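Local coordinates for protein AA10A (PDB 5UIZ) that is a copper-dependent lytic polysaccharide monooxygenase of family AA10 that probably cleaves cellulose chains by oxidation, at residues G86-W91 and M209-Y214; A146-V151 and I203-H208; I41-R46 and S217-V222; V151-Q156 and P192-R197. All coordinates share one frame; numbering follows the deposited sequence.

Contact 1: residues G86-W91 and M209-Y214; sequences GLYRDW and MDQTYY
Tyr88 and Tyr213 form a non-hydrogen-bonded pair in the short antiparallel ladder that joins strand 88-90 to strand 211-221, beside the copper site formed by His37 and His144. Arg89 N donates to Thr212 O (2.7 Å) and Thr212 N to Arg89 O; the bonds Tyr214 N to Leu87 O and Trp91 N to Asp210 O extend the ladder at its ends. CB of Tyr88 sits over the centre of the Tyr213 ring, 3.6 Å from the centroid, a CH-pi contact. With CG of Tyr88 between its backbone N and carbonyl carbon (chi1 66°), its ring presents one face to Gln211, whose NE2 lies 3.3 Å from Tyr88 CE1. The same NE2 donates in the amide plane to the syn lone pair of Asp90 OD1, 2.9 Å away. At the other end, Gln211 OE1 accepts from Tyr213 OH at 2.8 Å, from above the carbonyl plane. Tyr213 OH also bonds to His37 N, and the Tyr213 side chain lies about 3 Å from copper. Asp90 and the Tyr213 hydroxyl hold the rotation of the Gln211 amide, which the carboxylate probably polarises; Gln211 probably helps to orient Tyr213 next to copper, consistent with a second-shell role.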
# COMPACT_ATOMS: atom_id res chain seq x y z
N GLY A 86 -2.43 -9.96 3.59
CA GLY A 86 -3.50 -10.59 2.82
C GLY A 86 -4.22 -9.64 1.88
O GLY A 86 -5.37 -9.92 1.51
N LEU A 87 -3.61 -8.52 1.52
CA LEU A 87 -4.34 -7.50 0.76
C LEU A 87 -4.20 -7.77 -0.74
O LEU A 87 -3.45 -7.07 -1.45
CB LEU A 87 -3.87 -6.11 1.15
CG LEU A 87 -4.94 -5.04 1.10
CD1 LEU A 87 -4.43 -3.74 1.72
CD2 LEU A 87 -5.41 -4.79 -0.34
N TYR A 88 -4.92 -8.79 -1.20
CA TYR A 88 -4.89 -9.20 -2.58
C TYR A 88 -6.22 -9.49 -3.19
O TYR A 88 -7.22 -9.79 -2.50
CB TYR A 88 -4.04 -10.46 -2.73
CG TYR A 88 -4.59 -11.68 -2.06
CD1 TYR A 88 -5.50 -12.51 -2.71
CD2 TYR A 88 -4.14 -12.05 -0.78
CE1 TYR A 88 -6.00 -13.64 -2.10
CE2 TYR A 88 -4.61 -13.19 -0.17
CZ TYR A 88 -5.53 -14.00 -0.84
OH TYR A 88 -6.01 -15.12 -0.23
N ARG A 89 -6.23 -9.45 -4.52
CA ARG A 89 -7.36 -9.96 -5.25
C ARG A 89 -6.93 -11.11 -6.13
O ARG A 89 -5.82 -11.13 -6.63
CB ARG A 89 -8.00 -8.86 -6.10
CG ARG A 89 -8.54 -7.67 -5.32
CD ARG A 89 -9.23 -6.71 -6.31
NE ARG A 89 -10.47 -7.31 -6.76
CZ ARG A 89 -11.63 -7.19 -6.14
NH1 ARG A 89 -12.62 -7.87 -6.57
NH2 ARG A 89 -11.78 -6.44 -5.09
N ASP A 90 -7.84 -12.06 -6.34
CA ASP A 90 -7.66 -13.11 -7.31
C ASP A 90 -8.47 -12.77 -8.58
O ASP A 90 -9.53 -12.12 -8.52
CB ASP A 90 -8.17 -14.43 -6.77
CG ASP A 90 -7.28 -15.02 -5.67
OD1 ASP A 90 -6.03 -14.77 -5.58
OD2 ASP A 90 -7.87 -15.77 -4.91
N TRP A 91 -7.95 -13.22 -9.72
CA TRP A 91 -8.65 -13.21 -10.99
C TRP A 91 -8.95 -11.78 -11.49
O TRP A 91 -9.98 -11.51 -12.09
CB TRP A 91 -9.92 -14.11 -10.89
CG TRP A 91 -9.61 -15.55 -10.71
CD1 TRP A 91 -9.87 -16.31 -9.60
CD2 TRP A 91 -9.03 -16.46 -11.68
NE1 TRP A 91 -9.47 -17.63 -9.82
CE2 TRP A 91 -8.97 -17.74 -11.09
CE3 TRP A 91 -8.56 -16.30 -12.99
CZ2 TRP A 91 -8.44 -18.85 -11.76
CZ3 TRP A 91 -8.04 -17.40 -13.65
CH2 TRP A 91 -8.01 -18.67 -13.04
N MET A 209 -0.31 -17.83 -9.43
CA MET A 209 -1.68 -17.84 -9.95
C MET A 209 -2.04 -16.40 -10.22
O MET A 209 -1.17 -15.51 -10.09
CB MET A 209 -2.66 -18.41 -8.92
CG MET A 209 -2.71 -17.66 -7.60
SD MET A 209 -4.09 -18.17 -6.58
CE MET A 209 -5.49 -17.44 -7.46
N ASP A 210 -3.28 -16.12 -10.62
CA ASP A 210 -3.65 -14.72 -10.92
C ASP A 210 -4.07 -14.14 -9.56
O ASP A 210 -5.20 -14.24 -9.16
CB ASP A 210 -4.74 -14.64 -11.96
CG ASP A 210 -5.17 -13.24 -12.25
OD1 ASP A 210 -4.66 -12.28 -11.63
OD2 ASP A 210 -6.00 -13.11 -13.15
N GLN A 211 -3.07 -13.67 -8.82
CA GLN A 211 -3.29 -13.06 -7.53
C GLN A 211 -2.47 -11.80 -7.54
O GLN A 211 -1.25 -11.81 -7.86
CB GLN A 211 -2.79 -14.00 -6.45
CG GLN A 211 -2.92 -13.45 -5.03
CD GLN A 211 -2.74 -14.56 -4.05
OE1 GLN A 211 -1.67 -14.75 -3.54
NE2 GLN A 211 -3.79 -15.39 -3.87
N THR A 212 -3.12 -10.72 -7.18
CA THR A 212 -2.53 -9.44 -7.28
C THR A 212 -2.69 -8.74 -5.92
O THR A 212 -3.79 -8.67 -5.40
CB THR A 212 -3.21 -8.62 -8.38
OG1 THR A 212 -3.14 -9.32 -9.62
CG2 THR A 212 -2.48 -7.31 -8.55
N TYR A 213 -1.57 -8.21 -5.42
CA TYR A 213 -1.51 -7.40 -4.22
C TYR A 213 -1.49 -5.93 -4.52
O TYR A 213 -0.81 -5.46 -5.49
CB TYR A 213 -0.26 -7.77 -3.43
CG TYR A 213 -0.34 -9.19 -2.93
CD1 TYR A 213 -0.11 -10.26 -3.78
CD2 TYR A 213 -0.64 -9.47 -1.60
CE1 TYR A 213 -0.20 -11.57 -3.32
CE2 TYR A 213 -0.73 -10.77 -1.14
CZ TYR A 213 -0.52 -11.82 -2.01
OH TYR A 213 -0.59 -13.11 -1.56
N TYR A 214 -2.19 -5.19 -3.66
CA TYR A 214 -2.41 -3.75 -3.80
C TYR A 214 -1.93 -3.03 -2.54
O TYR A 214 -2.53 -3.14 -1.49
CB TYR A 214 -3.87 -3.46 -4.11
CG TYR A 214 -4.29 -4.02 -5.46
CD1 TYR A 214 -3.82 -3.46 -6.63
CD2 TYR A 214 -5.11 -5.12 -5.54
CE1 TYR A 214 -4.20 -4.01 -7.86
CE2 TYR A 214 -5.43 -5.71 -6.74
CZ TYR A 214 -5.01 -5.15 -7.89
OH TYR A 214 -5.39 -5.69 -9.11
O HOH W 1 -5.47 -11.02 -9.48

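Contact 2: residues A146-V151 and I203-H208; sequences ADYFLV and IWKASH
Phe149 and Trp204 meet on the inner face of an antiparallel strand pair, 148-151 against 203-206, in the immunoglobulin-like beta sandwich. Here the packing is tight: Phe149 CE1 lies 3.5 Å from Trp204 CD1, the two rings nearly parallel (20° to the five-membered ring) but slid apart, so they barely overlap. Ala146 CB adds a methyl at the edge of the indole, 3.7 Å from Trp204 NE1. One residue further along each strand, Leu150 and Ile203 exchange two short backbone bonds, N to O both ways at 2.8 Å, and their CB atoms touch on the outer face.

In contrast to this buried aromatic side, the side of Tyr148, Lys205 and Asp147 is partly exposed. Lys205 N donates to Tyr148 O at 3.2 Å, and Asp147 N, where the chain turns a corner, to Lys205 O at 2.9 Å. CB of Lys205 lies over one face of the Tyr148 ring, 3.5 Å from its centroid. The lysine chain, bent at chi2 and chi4, then carries NZ to Asp147 OD2 (3.0 Å), a salt bridge in which NZ meets OD2 on its anti side, out of the carboxylate plane. Lys205 NZ also bonds to Ala206 O and Met209 O. Ser207 OG donates to the other oxygen, Asp147 OD1, at 2.8 Å from above that plane. Tyr148 OH is held by His96 of helix 96-99. The inner aromatics rest on Leu138 of strand 133-140, in the other sheet, and Trp204 stacks on Tyr213; strand 170-175 pairs with 146-154 and strand 211-221 with 198-206, one beyond each strand of the pair.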
# COMPACT_ATOMS: atom_id res chain seq x y z
N ALA A 146 7.20 -12.88 -8.67
CA ALA A 146 6.42 -11.80 -9.22
C ALA A 146 6.55 -11.85 -10.74
O ALA A 146 7.66 -12.09 -11.28
CB ALA A 146 6.95 -10.50 -8.68
N ASP A 147 5.42 -11.72 -11.42
CA ASP A 147 5.36 -11.54 -12.89
C ASP A 147 5.78 -10.14 -13.22
O ASP A 147 6.52 -9.91 -14.21
CB ASP A 147 3.99 -11.77 -13.43
CG ASP A 147 3.55 -13.17 -13.29
OD1 ASP A 147 4.37 -14.08 -13.02
OD2 ASP A 147 2.35 -13.40 -13.47
N TYR A 148 5.37 -9.22 -12.37
CA TYR A 148 5.78 -7.82 -12.46
C TYR A 148 5.37 -7.05 -11.21
O TYR A 148 4.56 -7.52 -10.43
CB TYR A 148 5.13 -7.15 -13.69
CG TYR A 148 3.60 -7.17 -13.64
CD1 TYR A 148 2.88 -6.20 -12.94
CD2 TYR A 148 2.88 -8.14 -14.30
CE1 TYR A 148 1.49 -6.23 -12.87
CE2 TYR A 148 1.50 -8.17 -14.25
CZ TYR A 148 0.81 -7.19 -13.55
OH TYR A 148 -0.56 -7.23 -13.50
N PHE A 149 5.91 -5.87 -11.06
CA PHE A 149 5.45 -4.88 -10.12
C PHE A 149 5.17 -3.64 -10.93
O PHE A 149 5.96 -3.33 -11.86
CB PHE A 149 6.54 -4.50 -9.15
CG PHE A 149 6.93 -5.60 -8.24
CD1 PHE A 149 6.29 -5.74 -7.01
CD2 PHE A 149 7.95 -6.45 -8.57
CE1 PHE A 149 6.65 -6.74 -6.14
CE2 PHE A 149 8.33 -7.45 -7.69
CZ PHE A 149 7.68 -7.60 -6.48
N LEU A 150 4.07 -2.96 -10.61
CA LEU A 150 3.82 -1.57 -11.10
C LEU A 150 3.87 -0.61 -9.92
O LEU A 150 3.35 -0.93 -8.88
CB LEU A 150 2.45 -1.47 -11.77
CG LEU A 150 2.30 -2.43 -12.93
CD1 LEU A 150 0.88 -2.44 -13.48
CD2 LEU A 150 3.28 -2.08 -14.03
N VAL A 151 4.55 0.51 -10.05
CA VAL A 151 4.64 1.46 -8.97
C VAL A 151 4.13 2.78 -9.46
O VAL A 151 4.72 3.35 -10.40
CB VAL A 151 6.08 1.60 -8.45
CG1 VAL A 151 6.14 2.59 -7.28
CG2 VAL A 151 6.62 0.28 -7.98
N ILE A 203 1.56 -2.29 -7.14
CA ILE A 203 0.86 -3.44 -7.63
C ILE A 203 1.85 -4.59 -7.84
O ILE A 203 2.78 -4.55 -8.67
CB ILE A 203 0.15 -3.19 -8.96
CG1 ILE A 203 -0.75 -1.95 -8.89
CG2 ILE A 203 -0.74 -4.39 -9.32
CD1 ILE A 203 -1.43 -1.66 -10.23
N TRP A 204 1.62 -5.65 -7.09
CA TRP A 204 2.47 -6.79 -7.13
C TRP A 204 1.63 -7.93 -7.63
O TRP A 204 0.65 -8.29 -7.02
CB TRP A 204 3.09 -7.04 -5.73
CG TRP A 204 3.59 -8.43 -5.54
CD1 TRP A 204 4.23 -9.21 -6.46
CD2 TRP A 204 3.47 -9.21 -4.36
NE1 TRP A 204 4.53 -10.41 -5.91
CE2 TRP A 204 4.08 -10.44 -4.62
CE3 TRP A 204 2.94 -8.96 -3.09
CZ2 TRP A 204 4.13 -11.48 -3.68
CZ3 TRP A 204 2.98 -9.98 -2.13
CH2 TRP A 204 3.56 -11.23 -2.44
N LYS A 205 2.04 -8.46 -8.78
CA LYS A 205 1.38 -9.58 -9.42
C LYS A 205 2.22 -10.83 -9.11
O LYS A 205 3.37 -10.94 -9.58
CB LYS A 205 1.34 -9.36 -10.94
CG LYS A 205 0.92 -10.58 -11.74
CD LYS A 205 -0.51 -10.98 -11.37
CE LYS A 205 -1.08 -12.02 -12.32
NZ LYS A 205 -0.36 -13.31 -12.25
N ALA A 206 1.66 -11.72 -8.31
CA ALA A 206 2.30 -12.96 -7.92
C ALA A 206 2.35 -13.87 -9.11
O ALA A 206 1.53 -13.73 -10.02
CB ALA A 206 1.55 -13.64 -6.79
N SER A 207 3.33 -14.78 -9.11
CA SER A 207 3.58 -15.70 -10.21
C SER A 207 2.86 -17.04 -10.10
O SER A 207 2.78 -17.75 -11.10
CB SER A 207 5.08 -15.93 -10.42
OG SER A 207 5.72 -14.70 -10.70
N HIS A 208 2.39 -17.42 -8.93
CA HIS A 208 1.83 -18.77 -8.75
C HIS A 208 0.42 -18.93 -9.30
O HIS A 208 -0.01 -20.03 -9.56
CB HIS A 208 1.86 -19.19 -7.27
CG HIS A 208 1.00 -18.36 -6.36
ND1 HIS A 208 1.10 -16.99 -6.28
CD2 HIS A 208 0.08 -18.72 -5.43
CE1 HIS A 208 0.27 -16.54 -5.36
NE2 HIS A 208 -0.38 -17.56 -4.84

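Contact 3: residues I41-R46 and S217-V222; sequences INPATR and SDVNFV
The guanidinium of Arg46 and the carboxylate of Asp218 lie nearly coplanar, their planes 10° apart, and meet edge to edge while the side chains themselves cross at about a right angle. Arg46 grips side-on: NE donates to Asp218 OD2 and NH2 to Asp218 OD1, each at 2.8 Å and each on a syn lone pair. The flat arginine group also makes a cation-pi contact with Trp125, and its remaining nitrogen, NH1, bonds to Met119 O. An extended chain from CG to NE (chi2 179°, chi3 177°) carries the group from the first turn of helix 46-54 to the strand.

Ahead of that helix the chain leaves strand 38-42 through a cis peptide at Pro43 and passes the end of strand 211-221. Ser217 OG donates to Pro43 O at 2.7 Å, tilted from the carbonyl plane, and the proline ring packs by CB on Val219 CG1 (3.7 Å). Two waters bridge Ala44 O to the backbone of Asp218: one accepts from Asp218 N at 2.8 Å, the other lies 2.7 Å from Asp218 O. Thr45, at the N-cap, turns its hydroxyl to Ser39 and, weakly, to Tyr48 N. The helix start is further tied to this strand by a backbone bond between Arg46 and Cys216, a residue of the Cys106-Cys216 disulfide. The two parallel bonds of the ion pair fix the rotation of both flat groups; in this buried setting each charge probably stabilises the charged form of the other.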
# COMPACT_ATOMS: atom_id res chain seq x y z
N ILE A 41 7.48 -3.56 2.99
CA ILE A 41 8.10 -3.29 4.27
C ILE A 41 8.72 -1.89 4.32
O ILE A 41 8.71 -1.27 5.36
CB ILE A 41 9.23 -4.34 4.51
CG1 ILE A 41 8.64 -5.75 4.46
CG2 ILE A 41 9.96 -4.15 5.84
CD1 ILE A 41 7.28 -5.90 5.15
N ASN A 42 9.34 -1.46 3.22
CA ASN A 42 9.87 -0.10 3.06
C ASN A 42 9.56 0.40 1.65
O ASN A 42 9.87 -0.27 0.68
CB ASN A 42 11.40 -0.01 3.26
CG ASN A 42 11.97 1.38 2.90
OD1 ASN A 42 12.41 1.62 1.77
ND2 ASN A 42 11.90 2.29 3.83
N PRO A 43 8.92 1.57 1.54
CA PRO A 43 8.25 2.36 2.58
C PRO A 43 7.02 1.59 3.02
O PRO A 43 6.24 1.17 2.20
CB PRO A 43 7.89 3.66 1.89
CG PRO A 43 7.78 3.31 0.46
CD PRO A 43 8.71 2.16 0.21
N ALA A 44 6.90 1.39 4.32
CA ALA A 44 5.88 0.55 4.90
C ALA A 44 4.50 0.94 4.40
O ALA A 44 4.14 2.12 4.37
CB ALA A 44 5.90 0.70 6.40
N THR A 45 3.71 -0.07 4.05
CA THR A 45 2.33 0.17 3.68
C THR A 45 1.51 0.68 4.88
O THR A 45 1.94 0.64 6.01
CB THR A 45 1.64 -1.11 3.13
OG1 THR A 45 1.82 -2.19 4.05
CG2 THR A 45 2.23 -1.49 1.86
N ARG A 46 0.32 1.12 4.61
CA ARG A 46 -0.57 1.55 5.64
C ARG A 46 -0.88 0.49 6.71
O ARG A 46 -0.76 0.81 7.88
CB ARG A 46 -1.87 2.10 5.04
CG ARG A 46 -1.66 3.43 4.35
CD ARG A 46 -2.94 3.98 3.71
NE ARG A 46 -2.65 5.30 3.14
CZ ARG A 46 -3.51 6.07 2.48
NH1 ARG A 46 -4.76 5.69 2.23
NH2 ARG A 46 -3.14 7.26 2.07
N SER A 217 1.44 3.00 0.33
CA SER A 217 2.44 3.49 1.27
C SER A 217 2.48 5.00 1.30
O SER A 217 2.67 5.65 0.25
CB SER A 217 3.80 3.01 0.93
OG SER A 217 3.85 1.59 0.91
N ASP A 218 2.31 5.58 2.48
CA ASP A 218 2.44 7.02 2.62
C ASP A 218 3.88 7.44 2.77
O ASP A 218 4.64 6.82 3.54
CB ASP A 218 1.59 7.55 3.75
CG ASP A 218 0.17 7.24 3.54
OD1 ASP A 218 -0.53 8.00 2.78
OD2 ASP A 218 -0.23 6.19 4.11
N VAL A 219 4.27 8.42 1.97
CA VAL A 219 5.64 8.90 1.93
C VAL A 219 5.70 10.41 2.02
O VAL A 219 4.73 11.12 1.77
CB VAL A 219 6.45 8.40 0.72
CG1 VAL A 219 6.48 6.88 0.66
CG2 VAL A 219 5.91 8.94 -0.60
N ASN A 220 6.89 10.88 2.38
CA ASN A 220 7.19 12.31 2.40
C ASN A 220 8.48 12.52 1.60
O ASN A 220 9.53 12.12 2.04
CB ASN A 220 7.34 12.74 3.86
CG ASN A 220 7.66 14.19 4.01
OD1 ASN A 220 7.20 15.01 3.23
ND2 ASN A 220 8.48 14.52 4.99
N PHE A 221 8.40 13.09 0.42
CA PHE A 221 9.60 13.27 -0.41
C PHE A 221 10.33 14.45 0.14
O PHE A 221 9.83 15.58 0.09
CB PHE A 221 9.26 13.49 -1.84
CG PHE A 221 8.82 12.25 -2.55
CD1 PHE A 221 9.76 11.34 -3.01
CD2 PHE A 221 7.47 11.96 -2.75
CE1 PHE A 221 9.35 10.18 -3.65
CE2 PHE A 221 7.07 10.79 -3.38
CZ PHE A 221 8.01 9.91 -3.85
N VAL A 222 11.49 14.17 0.71
CA VAL A 222 12.41 15.22 1.14
C VAL A 222 13.67 15.35 0.21
O VAL A 222 14.56 16.16 0.51
CB VAL A 222 12.80 15.02 2.63
CG1 VAL A 222 11.56 15.18 3.48
CG2 VAL A 222 13.47 13.67 2.89
OXT VAL A 222 13.84 14.67 -0.82
O HOH W 2 2.15 3.82 4.63
O HOH W 3 5.39 4.41 4.43

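Contact 4: residues V151-Q156 and P192-R197; sequences VYVTKQ and PNRSGR
Arg194 and Gln156 clasp the loop 192-197 to the end of strand 146-154, at a margin of the immunoglobulin-like beta sandwich, where this loop connects strands 184-190 and 198-206. All the polar links between the segments are from a side chain to the backbone. From the loop, Arg194 NE donates to Thr154 O at 2.9 Å and Arg194 NH2 to Val153 O at 3.0 Å. Both nitrogens come from above the carbonyl planes, while the oxygens lie at the edge of the guanidinium. From just beyond the strand, the Gln156 amide pairs with a single residue in the manner of a backbone: Ser195 N donates to Gln156 OE1 (2.9 Å), and NE2 of Gln156 donates, longer at 3.3 Å, to Ser195 O within its own amide plane. A bend at chi2 (64°) turns the amide toward the loop. Gln156 OE1 takes a second bond from His198 NE2.

Apolar contact is smaller. Val153 CG1 packs against the arginine chain, 3.9 Å from Arg194 CD, and Phe221 of strand 211-221 touches both residues. The ion pair of Arg194 NH2 with Glu171 is long and weak; the guanidinium is held mainly by carbonyl oxygens, the third through a bond inside the loop itself: Arg194 NH1 donates to Pro192 O at 2.7 Å.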
# COMPACT_ATOMS: atom_id res chain seq x y z
N VAL A 151 4.55 0.51 -10.05
CA VAL A 151 4.64 1.46 -8.97
C VAL A 151 4.13 2.78 -9.46
O VAL A 151 4.72 3.35 -10.40
CB VAL A 151 6.08 1.60 -8.45
CG1 VAL A 151 6.14 2.59 -7.28
CG2 VAL A 151 6.62 0.28 -7.98
N TYR A 152 3.03 3.23 -8.84
CA TYR A 152 2.44 4.51 -9.10
C TYR A 152 2.75 5.47 -7.94
O TYR A 152 2.88 5.06 -6.78
CB TYR A 152 0.94 4.35 -9.24
CG TYR A 152 0.48 3.56 -10.43
CD1 TYR A 152 0.45 2.18 -10.40
CD2 TYR A 152 0.05 4.21 -11.58
CE1 TYR A 152 0.06 1.46 -11.48
CE2 TYR A 152 -0.38 3.49 -12.66
CZ TYR A 152 -0.35 2.10 -12.61
OH TYR A 152 -0.76 1.39 -13.67
N VAL A 153 2.85 6.76 -8.23
CA VAL A 153 2.99 7.78 -7.19
C VAL A 153 2.03 8.93 -7.50
O VAL A 153 1.85 9.34 -8.70
CB VAL A 153 4.44 8.32 -7.02
CG1 VAL A 153 4.54 9.19 -5.78
CG2 VAL A 153 5.42 7.16 -6.81
N THR A 154 1.42 9.46 -6.44
CA THR A 154 0.53 10.60 -6.58
C THR A 154 1.25 11.83 -7.23
O THR A 154 2.45 12.03 -7.06
CB THR A 154 -0.06 11.04 -5.22
OG1 THR A 154 0.96 11.07 -4.23
CG2 THR A 154 -1.13 10.04 -4.78
N LYS A 155 0.49 12.59 -8.00
CA LYS A 155 0.97 13.78 -8.71
C LYS A 155 1.13 14.95 -7.74
O LYS A 155 0.38 15.05 -6.78
CB LYS A 155 -0.02 14.16 -9.79
CG LYS A 155 0.20 13.40 -11.04
CD LYS A 155 -1.04 13.04 -11.82
CE LYS A 155 -2.04 14.15 -12.03
NZ LYS A 155 -2.96 13.66 -13.12
N GLN A 156 2.13 15.81 -7.97
CA GLN A 156 2.25 17.07 -7.21
C GLN A 156 0.95 17.85 -7.25
O GLN A 156 0.36 17.96 -8.29
CB GLN A 156 3.39 17.97 -7.74
CG GLN A 156 3.81 19.03 -6.69
CD GLN A 156 4.42 18.41 -5.41
OE1 GLN A 156 4.92 17.28 -5.41
NE2 GLN A 156 4.34 19.14 -4.30
N PRO A 192 9.72 11.46 -10.16
CA PRO A 192 10.21 12.79 -10.48
C PRO A 192 9.25 13.89 -10.06
O PRO A 192 8.05 13.64 -10.02
CB PRO A 192 10.31 12.79 -12.01
CG PRO A 192 9.37 11.70 -12.45
CD PRO A 192 9.39 10.67 -11.36
N ASN A 193 9.78 15.07 -9.78
CA ASN A 193 8.98 16.28 -9.61
C ASN A 193 7.98 16.19 -8.44
O ASN A 193 6.84 16.64 -8.56
CB ASN A 193 8.25 16.64 -10.92
CG ASN A 193 9.22 16.85 -12.08
OD1 ASN A 193 10.17 17.59 -11.94
ND2 ASN A 193 8.98 16.17 -13.21
N ARG A 194 8.40 15.58 -7.34
CA ARG A 194 7.57 15.42 -6.17
C ARG A 194 8.24 15.92 -4.93
O ARG A 194 9.43 15.69 -4.69
CB ARG A 194 7.13 13.98 -6.00
CG ARG A 194 5.99 13.64 -6.97
CD ARG A 194 6.16 12.27 -7.48
NE ARG A 194 5.03 11.79 -8.27
CZ ARG A 194 5.03 11.54 -9.57
NH1 ARG A 194 6.09 11.76 -10.35
NH2 ARG A 194 3.96 11.01 -10.10
N SER A 195 7.43 16.56 -4.09
CA SER A 195 7.90 17.04 -2.83
C SER A 195 6.83 16.93 -1.77
O SER A 195 5.67 17.15 -2.05
CB SER A 195 8.35 18.48 -3.02
OG SER A 195 9.15 18.82 -1.92
N GLY A 196 7.23 16.58 -0.56
CA GLY A 196 6.32 16.50 0.57
C GLY A 196 5.46 15.25 0.51
O GLY A 196 5.89 14.22 -0.03
N ARG A 197 4.26 15.34 1.06
CA ARG A 197 3.42 14.17 1.36
C ARG A 197 2.79 13.59 0.08
O ARG A 197 2.15 14.31 -0.71
CB ARG A 197 2.33 14.53 2.35
CG ARG A 197 1.28 13.43 2.56
CD ARG A 197 0.11 13.92 3.43
NE ARG A 197 0.42 13.89 4.86
CZ ARG A 197 0.42 12.80 5.60
NH1 ARG A 197 0.15 11.60 5.08
NH2 ARG A 197 0.68 12.90 6.89

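How the contacts relate
Contact 3 is the buried one; contacts 1 and 2 are partly buried, and contact 4 reaches the surface with three exposed residues. Contacts 1 and 2 touch: strands 198-206 and 211-221 follow each other and pair, with Tyr213 N bonding to Trp204 O, so both reach the copper end of the sheet. Contact 3 uses the far half of strand 211-221, about 21 Å between centres from contact 1, and contact 4 the far end of strand 146-154. These two adjoin through Phe221 N and Gly196 O. Ladders and aromatics dominate near the metal; away from it, a buried salt bridge with waters and side-chain-to-backbone bonds tie a helix start and a loop to strand ends.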